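Local coordinates for vivid PAS protein VVD (Neurospora crassa, PDB 3D72) that senses blue light through a flavin-bearing LOV domain of the PAS family and, on light activation, forms a rapidly exchanging dimer, at residues M100-V114 with R123-D135. The protein carries 1 engineered substitution. Residues are numbered along the deposited sequence; the frame is centred on the assembly and turned at random.
With FAD (flavin-adenine dinucleotide), chain C.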
loop_
_atom_site.group_PDB
_atom_site.type_symbol
_atom_site.label_atom_id
_atom_site.label_comp_id
_atom_site.label_asym_id
_atom_site.label_seq_id
_atom_site.Cartn_x
_atom_site.Cartn_y
_atom_site.Cartn_z
ATOM N N MET A 100 -17.538 -5.552 -18.662
ATOM C CA MET A 100 -16.113 -5.400 -18.378
ATOM C C MET A 100 -15.455 -4.522 -19.429
ATOM O O MET A 100 -14.706 -3.600 -19.112
ATOM C CB MET A 100 -15.405 -6.765 -18.385
ATOM C CG MET A 100 -15.765 -7.688 -17.231
ATOM S SD MET A 100 -14.723 -9.171 -17.176
ATOM C CE MET A 100 -15.421 -10.138 -18.465
ATOM N N ARG A 101 -15.741 -4.824 -20.687
ATOM C CA ARG A 101 -15.163 -4.088 -21.797
ATOM C C ARG A 101 -15.440 -2.588 -21.716
ATOM O O ARG A 101 -14.523 -1.771 -21.852
ATOM C CB ARG A 101 -15.698 -4.644 -23.114
ATOM C CG ARG A 101 -14.814 -4.342 -24.299
ATOM C CD ARG A 101 -15.656 -4.104 -25.524
ATOM N NE ARG A 101 -16.824 -3.302 -25.182
ATOM C CZ ARG A 101 -17.601 -2.690 -26.066
ATOM N NH1 ARG A 101 -18.649 -1.983 -25.658
ATOM N NH2 ARG A 101 -17.316 -2.767 -27.356
ATOM N N LYS A 102 -16.695 -2.220 -21.480
ATOM C CA LYS A 102 -17.041 -0.804 -21.407
ATOM C C LYS A 102 -16.398 -0.082 -20.235
ATOM O O LYS A 102 -15.951 1.054 -20.378
ATOM C CB LYS A 102 -18.563 -0.629 -21.387
ATOM C CG LYS A 102 -19.213 -1.044 -22.701
ATOM C CD LYS A 102 -20.670 -0.638 -22.786
ATOM C CE LYS A 102 -21.532 -1.453 -21.848
ATOM N NZ LYS A 102 -22.977 -1.112 -22.006
ATOM N N ALA A 103 -16.326 -0.747 -19.087
ATOM C CA ALA A 103 -15.727 -0.141 -17.903
ATOM C C ALA A 103 -14.243 0.112 -18.126
ATOM O O ALA A 103 -13.737 1.198 -17.846
ATOM C CB ALA A 103 -15.920 -1.040 -16.700
ATOM N N ILE A 104 -13.543 -0.903 -18.624
ATOM C CA ILE A 104 -12.117 -0.768 -18.882
ATOM C C ILE A 104 -11.855 0.351 -19.892
ATOM O O ILE A 104 -10.914 1.127 -19.734
ATOM C CB ILE A 104 -11.521 -2.093 -19.414
ATOM C CG1 ILE A 104 -11.645 -3.179 -18.343
ATOM C CG2 ILE A 104 -10.057 -1.889 -19.808
ATOM C CD1 ILE A 104 -11.271 -4.565 -18.828
ATOM N N ASP A 105 -12.689 0.431 -20.920
ATOM C CA ASP A 105 -12.543 1.458 -21.947
ATOM C C ASP A 105 -12.721 2.874 -21.407
ATOM O O ASP A 105 -12.110 3.817 -21.915
ATOM C CB ASP A 105 -13.558 1.230 -23.066
ATOM C CG ASP A 105 -13.156 0.117 -24.008
ATOM O OD1 ASP A 105 -13.977 -0.226 -24.881
ATOM O OD2 ASP A 105 -12.025 -0.405 -23.887
ATOM N N ARG A 106 -13.559 3.014 -20.381
ATOM C CA ARG A 106 -13.864 4.314 -19.780
ATOM C C ARG A 106 -13.081 4.618 -18.505
ATOM O O ARG A 106 -13.292 5.664 -17.882
ATOM C CB ARG A 106 -15.355 4.386 -19.430
ATOM C CG ARG A 106 -16.325 4.189 -20.586
ATOM C CD ARG A 106 -17.747 4.067 -20.047
ATOM N NE ARG A 106 -18.762 3.950 -21.096
ATOM C CZ ARG A 106 -18.748 3.033 -22.057
ATOM N NH1 ARG A 106 -17.765 2.145 -22.115
ATOM N NH2 ARG A 106 -19.725 2.992 -22.955
ATOM N N ASN A 107 -12.185 3.717 -18.120
ATOM C CA ASN A 107 -11.419 3.886 -16.890
ATOM C C ASN A 107 -12.379 3.971 -15.706
ATOM O O ASN A 107 -12.174 4.760 -14.780
ATOM C CB ASN A 107 -10.544 5.143 -16.929
ATOM C CG ASN A 107 -9.383 5.016 -17.886
ATOM O OD1 ASN A 107 -8.816 3.938 -18.048
ATOM N ND2 ASN A 107 -9.012 6.122 -18.515
ATOM N N ALA A 108 -13.433 3.163 -15.755
ATOM C CA ALA A 108 -14.421 3.113 -14.683
ATOM C C ALA A 108 -14.202 1.826 -13.903
ATOM O O ALA A 108 -13.903 0.789 -14.494
ATOM C CB ALA A 108 -15.838 3.136 -15.268
ATOM N N GLU A 109 -14.338 1.895 -12.580
ATOM C CA GLU A 109 -14.176 0.723 -11.724
ATOM C C GLU A 109 -15.320 -0.237 -11.999
ATOM O O GLU A 109 -16.441 0.184 -12.276
ATOM C CB GLU A 109 -14.206 1.129 -10.246
ATOM C CG GLU A 109 -13.160 2.164 -9.896
ATOM C CD GLU A 109 -13.191 2.600 -8.439
ATOM O OE1 GLU A 109 -12.446 3.531 -8.101
ATOM O OE2 GLU A 109 -13.948 2.021 -7.637
ATOM N N VAL A 110 -15.044 -1.530 -11.922
ATOM C CA VAL A 110 -16.088 -2.512 -12.171
ATOM C C VAL A 110 -15.849 -3.780 -11.364
ATOM O O VAL A 110 -14.713 -4.133 -11.048
ATOM C CB VAL A 110 -16.176 -2.845 -13.679
ATOM C CG1 VAL A 110 -14.950 -3.619 -14.116
ATOM C CG2 VAL A 110 -17.451 -3.624 -13.976
ATOM N N GLN A 111 -16.939 -4.461 -11.027
ATOM C CA GLN A 111 -16.864 -5.683 -10.256
ATOM C C GLN A 111 -17.889 -6.625 -10.867
ATOM O O GLN A 111 -19.050 -6.257 -11.036
ATOM C CB GLN A 111 -17.201 -5.367 -8.799
ATOM C CG GLN A 111 -16.755 -6.387 -7.790
ATOM C CD GLN A 111 -16.764 -5.814 -6.377
ATOM O OE1 GLN A 111 -15.713 -5.611 -5.761
ATOM N NE2 GLN A 111 -17.956 -5.532 -5.867
ATOM N N VAL A 112 -17.454 -7.828 -11.222
ATOM C CA VAL A 112 -18.354 -8.800 -11.832
ATOM C C VAL A 112 -18.008 -10.226 -11.448
ATOM O O VAL A 112 -16.960 -10.491 -10.873
ATOM C CB VAL A 112 -18.308 -8.724 -13.385
ATOM C CG1 VAL A 112 -18.595 -7.308 -13.855
ATOM C CG2 VAL A 112 -16.949 -9.198 -13.892
ATOM N N GLU A 113 -18.936 -11.140 -11.725
ATOM C CA GLU A 113 -18.694 -12.552 -11.507
ATOM C C GLU A 113 -18.634 -13.091 -12.929
ATOM O O GLU A 113 -19.548 -12.862 -13.723
ATOM C CB GLU A 113 -19.836 -13.226 -10.747
ATOM C CG GLU A 113 -19.852 -12.940 -9.262
ATOM C CD GLU A 113 -20.536 -14.047 -8.496
ATOM O OE1 GLU A 113 -21.565 -14.542 -8.995
ATOM O OE2 GLU A 113 -20.051 -14.419 -7.406
ATOM N N VAL A 114 -17.553 -13.780 -13.262
ATOM C CA VAL A 114 -17.407 -14.311 -14.606
ATOM C C VAL A 114 -16.931 -15.750 -14.576
ATOM O O VAL A 114 -16.086 -16.123 -13.765
ATOM C CB VAL A 114 -16.407 -13.453 -15.441
ATOM C CG1 VAL A 114 -15.032 -13.469 -14.805
ATOM C CG2 VAL A 114 -16.334 -13.979 -16.873
ATOM N N ARG A 123 -13.712 -25.579 -14.265
ATOM C CA ARG A 123 -14.577 -24.407 -14.297
ATOM C C ARG A 123 -14.757 -23.803 -12.909
ATOM O O ARG A 123 -14.914 -24.520 -11.919
ATOM C CB ARG A 123 -15.956 -24.792 -14.842
ATOM C CG ARG A 123 -17.017 -23.709 -14.708
ATOM C CD ARG A 123 -18.385 -24.239 -15.108
ATOM N NE ARG A 123 -19.461 -23.281 -14.859
ATOM C CZ ARG A 123 -20.204 -22.736 -15.815
ATOM N NH1 ARG A 123 -19.990 -23.051 -17.086
ATOM N NH2 ARG A 123 -21.160 -21.876 -15.506
ATOM N N PHE A 124 -14.725 -22.478 -12.841
ATOM C CA PHE A 124 -14.945 -21.787 -11.581
ATOM C C PHE A 124 -15.537 -20.413 -11.833
ATOM O O PHE A 124 -15.474 -19.889 -12.948
ATOM C CB PHE A 124 -13.650 -21.676 -10.752
ATOM C CG PHE A 124 -12.627 -20.707 -11.293
ATOM C CD1 PHE A 124 -11.747 -21.086 -12.302
ATOM C CD2 PHE A 124 -12.520 -19.428 -10.755
ATOM C CE1 PHE A 124 -10.767 -20.205 -12.764
ATOM C CE2 PHE A 124 -11.546 -18.540 -11.209
ATOM C CZ PHE A 124 -10.670 -18.925 -12.214
ATOM N N VAL A 125 -16.159 -19.850 -10.802
ATOM C CA VAL A 125 -16.735 -18.520 -10.907
ATOM C C VAL A 125 -15.714 -17.583 -10.283
ATOM O O VAL A 125 -15.350 -17.721 -9.116
ATOM C CB VAL A 125 -18.071 -18.409 -10.146
ATOM C CG1 VAL A 125 -18.681 -17.031 -10.367
ATOM C CG2 VAL A 125 -19.029 -19.499 -10.624
ATOM N N ASN A 126 -15.243 -16.636 -11.085
ATOM C CA ASN A 126 -14.239 -15.674 -10.658
ATOM C C ASN A 126 -14.907 -14.354 -10.299
ATOM O O ASN A 126 -15.570 -13.743 -11.133
ATOM C CB ASN A 126 -13.250 -15.472 -11.816
ATOM C CG ASN A 126 -12.022 -14.666 -11.436
ATOM O OD1 ASN A 126 -11.977 -14.001 -10.403
ATOM N ND2 ASN A 126 -11.010 -14.711 -12.306
ATOM N N PHE A 127 -14.762 -13.934 -9.043
ATOM C CA PHE A 127 -15.302 -12.654 -8.595
ATOM C C PHE A 127 -14.162 -11.678 -8.899
ATOM O O PHE A 127 -13.149 -11.646 -8.198
ATOM C CB PHE A 127 -15.594 -12.689 -7.092
ATOM C CG PHE A 127 -16.022 -11.364 -6.521
ATOM C CD1 PHE A 127 -15.420 -10.870 -5.365
ATOM C CD2 PHE A 127 -17.026 -10.613 -7.127
ATOM C CE1 PHE A 127 -15.801 -9.642 -4.828
ATOM C CE2 PHE A 127 -17.417 -9.377 -6.594
ATOM C CZ PHE A 127 -16.801 -8.898 -5.438
ATOM N N LEU A 128 -14.352 -10.889 -9.946
ATOM C CA LEU A 128 -13.342 -9.958 -10.429
ATOM C C LEU A 128 -13.600 -8.477 -10.174
ATOM O O LEU A 128 -14.700 -7.993 -10.382
ATOM C CB LEU A 128 -13.194 -10.186 -11.931
ATOM C CG LEU A 128 -12.243 -9.319 -12.743
ATOM C CD1 LEU A 128 -10.805 -9.657 -12.396
ATOM C CD2 LEU A 128 -12.523 -9.560 -14.224
ATOM N N THR A 129 -12.562 -7.763 -9.735
ATOM C CA THR A 129 -12.652 -6.328 -9.514
ATOM C C THR A 129 -11.506 -5.685 -10.291
ATOM O O THR A 129 -10.369 -6.117 -10.162
ATOM C CB THR A 129 -12.476 -5.959 -8.030
ATOM O OG1 THR A 129 -13.421 -6.687 -7.236
ATOM C CG2 THR A 129 -12.703 -4.460 -7.832
ATOM N N MET A 130 -11.803 -4.682 -11.109
ATOM C CA MET A 130 -10.757 -3.992 -11.878
ATOM C C MET A 130 -10.790 -2.511 -11.548
ATOM O O MET A 130 -11.843 -1.870 -11.623
ATOM C CB MET A 130 -10.975 -4.199 -13.374
ATOM C CG MET A 130 -10.699 -5.616 -13.844
ATOM S SD MET A 130 -11.297 -5.930 -15.518
ATOM C CE MET A 130 -13.057 -6.040 -15.273
ATOM N N ILE A 131 -9.630 -1.971 -11.180
ATOM C CA ILE A 131 -9.511 -0.570 -10.799
ATOM C C ILE A 131 -8.420 0.099 -11.624
ATOM O O ILE A 131 -7.290 -0.387 -11.642
ATOM C CB ILE A 131 -9.101 -0.445 -9.309
ATOM C CG1 ILE A 131 -10.036 -1.286 -8.426
ATOM C CG2 ILE A 131 -9.128 1.010 -8.881
ATOM C CD1 ILE A 131 -11.468 -0.800 -8.405
ATOM N N PRO A 132 -8.742 1.203 -12.330
ATOM C CA PRO A 132 -7.698 1.861 -13.121
ATOM C C PRO A 132 -6.648 2.466 -12.206
ATOM O O PRO A 132 -6.961 2.932 -11.110
ATOM C CB PRO A 132 -8.464 2.927 -13.892
ATOM C CG PRO A 132 -9.548 3.296 -12.940
ATOM C CD PRO A 132 -10.009 1.947 -12.431
ATOM N N VAL A 133 -5.410 2.480 -12.691
ATOM C CA VAL A 133 -4.263 2.969 -11.943
ATOM C C VAL A 133 -3.466 4.055 -12.677
ATOM O O VAL A 133 -3.191 3.939 -13.875
ATOM C CB VAL A 133 -3.329 1.766 -11.626
ATOM C CG1 VAL A 133 -2.083 2.224 -10.908
ATOM C CG2 VAL A 133 -4.087 0.748 -10.783
ATOM N N ARG A 134 -3.106 5.111 -11.953
ATOM C CA ARG A 134 -2.321 6.203 -12.527
ATOM C C ARG A 134 -0.837 5.923 -12.334
ATOM O O ARG A 134 -0.430 5.460 -11.269
ATOM C CB ARG A 134 -2.654 7.522 -11.821
ATOM C CG ARG A 134 -4.117 7.904 -11.839
ATOM C CD ARG A 134 -4.360 9.119 -10.942
ATOM N NE ARG A 134 -5.778 9.449 -10.839
ATOM C CZ ARG A 134 -6.485 9.949 -11.841
ATOM N NH1 ARG A 134 -5.898 10.172 -13.005
ATOM N NH2 ARG A 134 -7.772 10.218 -11.686
ATOM N N ASP A 135 -0.019 6.189 -13.348
ATOM C CA ASP A 135 1.419 5.989 -13.178
ATOM C C ASP A 135 2.049 7.322 -12.766
ATOM O O ASP A 135 1.349 8.210 -12.284
ATOM C CB ASP A 135 2.062 5.443 -14.456
ATOM C CG ASP A 135 1.949 6.391 -15.624
ATOM O OD1 ASP A 135 1.374 7.486 -15.465
ATOM O OD2 ASP A 135 2.442 6.027 -16.710
HETATM P PA FAD C . -14.940 -8.413 -26.590
HETATM O O1A FAD C . -13.973 -9.438 -27.072
HETATM O O2A FAD C . -15.206 -7.252 -27.471
HETATM O O5B FAD C . -16.298 -9.154 -26.234
HETATM C C5B FAD C . -17.477 -8.475 -25.758
HETATM C C4B FAD C . -18.628 -9.476 -25.792
HETATM O O4B FAD C . -19.811 -8.768 -25.381
HETATM C C3B FAD C . -18.917 -10.102 -27.174
HETATM O O3B FAD C . -18.938 -11.506 -27.184
HETATM C C2B FAD C . -20.238 -9.489 -27.625
HETATM O O2B FAD C . -21.133 -10.315 -28.323
HETATM C C1B FAD C . -20.850 -8.873 -26.364
HETATM N N9A FAD C . -21.369 -7.530 -26.546
HETATM C C8A FAD C . -20.687 -6.412 -26.937
HETATM N N7A FAD C . -21.426 -5.331 -27.028
HETATM C C5A FAD C . -22.694 -5.777 -26.697
HETATM C C6A FAD C . -23.956 -5.089 -26.600
HETATM N N6A FAD C . -24.071 -3.786 -26.875
HETATM N N1A FAD C . -25.055 -5.810 -26.235
HETATM C C2A FAD C . -24.904 -7.135 -25.966
HETATM N N3A FAD C . -23.776 -7.881 -26.014
HETATM C C4A FAD C . -22.678 -7.101 -26.407
HETATM N N1 FAD C . -11.393 -11.503 -17.672
HETATM C C2 FAD C . -11.575 -12.742 -17.149
HETATM O O2 FAD C . -12.353 -13.571 -17.655
HETATM N N3 FAD C . -10.880 -13.108 -15.985
HETATM C C4 FAD C . -9.969 -12.296 -15.307
HETATM O O4 FAD C . -9.410 -12.717 -14.269
HETATM C C4X FAD C . -9.797 -11.006 -15.850
HETATM N N5 FAD C . -8.886 -10.129 -15.232
HETATM C C5X FAD C . -8.725 -8.872 -15.788
HETATM C C6 FAD C . -7.805 -7.966 -15.175
HETATM C C7 FAD C . -7.569 -6.715 -15.694
HETATM C C7M FAD C . -6.578 -5.812 -14.945
HETATM C C8 FAD C . -8.202 -6.305 -16.893
HETATM C C8M FAD C . -7.966 -4.950 -17.531
HETATM C C9 FAD C . -9.140 -7.199 -17.525
HETATM C C9A FAD C . -9.408 -8.477 -17.003
HETATM N N10 FAD C . -10.351 -9.406 -17.604
HETATM C C10 FAD C . -10.496 -10.660 -17.055
HETATM C "C1'" FAD C . -11.159 -9.060 -18.807
HETATM C "C2'" FAD C . -10.607 -9.247 -20.199
HETATM O "O2'" FAD C . -9.214 -8.914 -20.188
HETATM C "C3'" FAD C . -11.452 -8.368 -21.151
HETATM O "O3'" FAD C . -11.323 -7.006 -20.747
HETATM C "C4'" FAD C . -12.970 -8.750 -21.139
HETATM O "O4'" FAD C . -13.126 -10.057 -21.659
HETATM C "C5'" FAD C . -13.842 -7.769 -21.940
HETATM O "O5'" FAD C . -13.132 -7.225 -23.064
HETATM P P FAD C . -12.992 -7.991 -24.447
HETATM O O1P FAD C . -11.911 -7.315 -25.170
HETATM O O2P FAD C . -12.816 -9.447 -24.223
HETATM O O3P FAD C . -14.362 -7.774 -25.252
HETATM O O HOH W 1 -12.069 -1.058 -14.574
HETATM O O HOH W 2 -17.246 -16.078 -6.938
#
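The antiparallel hairpin of a PAS (LOV) fold, in which strand 110-114 pairs with strand 123-134, illustrates how one sheet serves two environments. Val110 with Met130, Val112 with Leu128 and Val114 with Asn126 each exchange two backbone hydrogen bonds. Their side chains lie on the flavin side of the sheet, where Val114, Asn126, Leu128 and Met130 line the pocket. Met130 lies beside Val110 and sets SD 3.2 Å from FAD C9. The bend at chi3 (-74°) turns its CE toward Met100 CG of helix 100-106; helix, sheet and flavin thus converge on one thioether. Leu128 spreads both methyls over the ring system, CD1 lying 3.5 Å from FAD N5, and the Met100 side chain crosses that of Leu128 at about a right angle, SD against CD2. Asn126 ND2 approaches FAD O4 while hydrogen-bonding Asn116. The other face carries Gln111, whose CG stands anti to the backbone N (chi1 -161°), leading the extended chain alongside Thr129 and obliquely across Phe127, amide and ring planes 48° apart. A leucine here would probably leave the Thr129 hydroxyl without its amide acceptor and free to turn. That hydroxyl donates in the amide plane to a lone pair of the carbonyl, Thr129 OG1 to Gln111 OE1 measuring 2.9 Å.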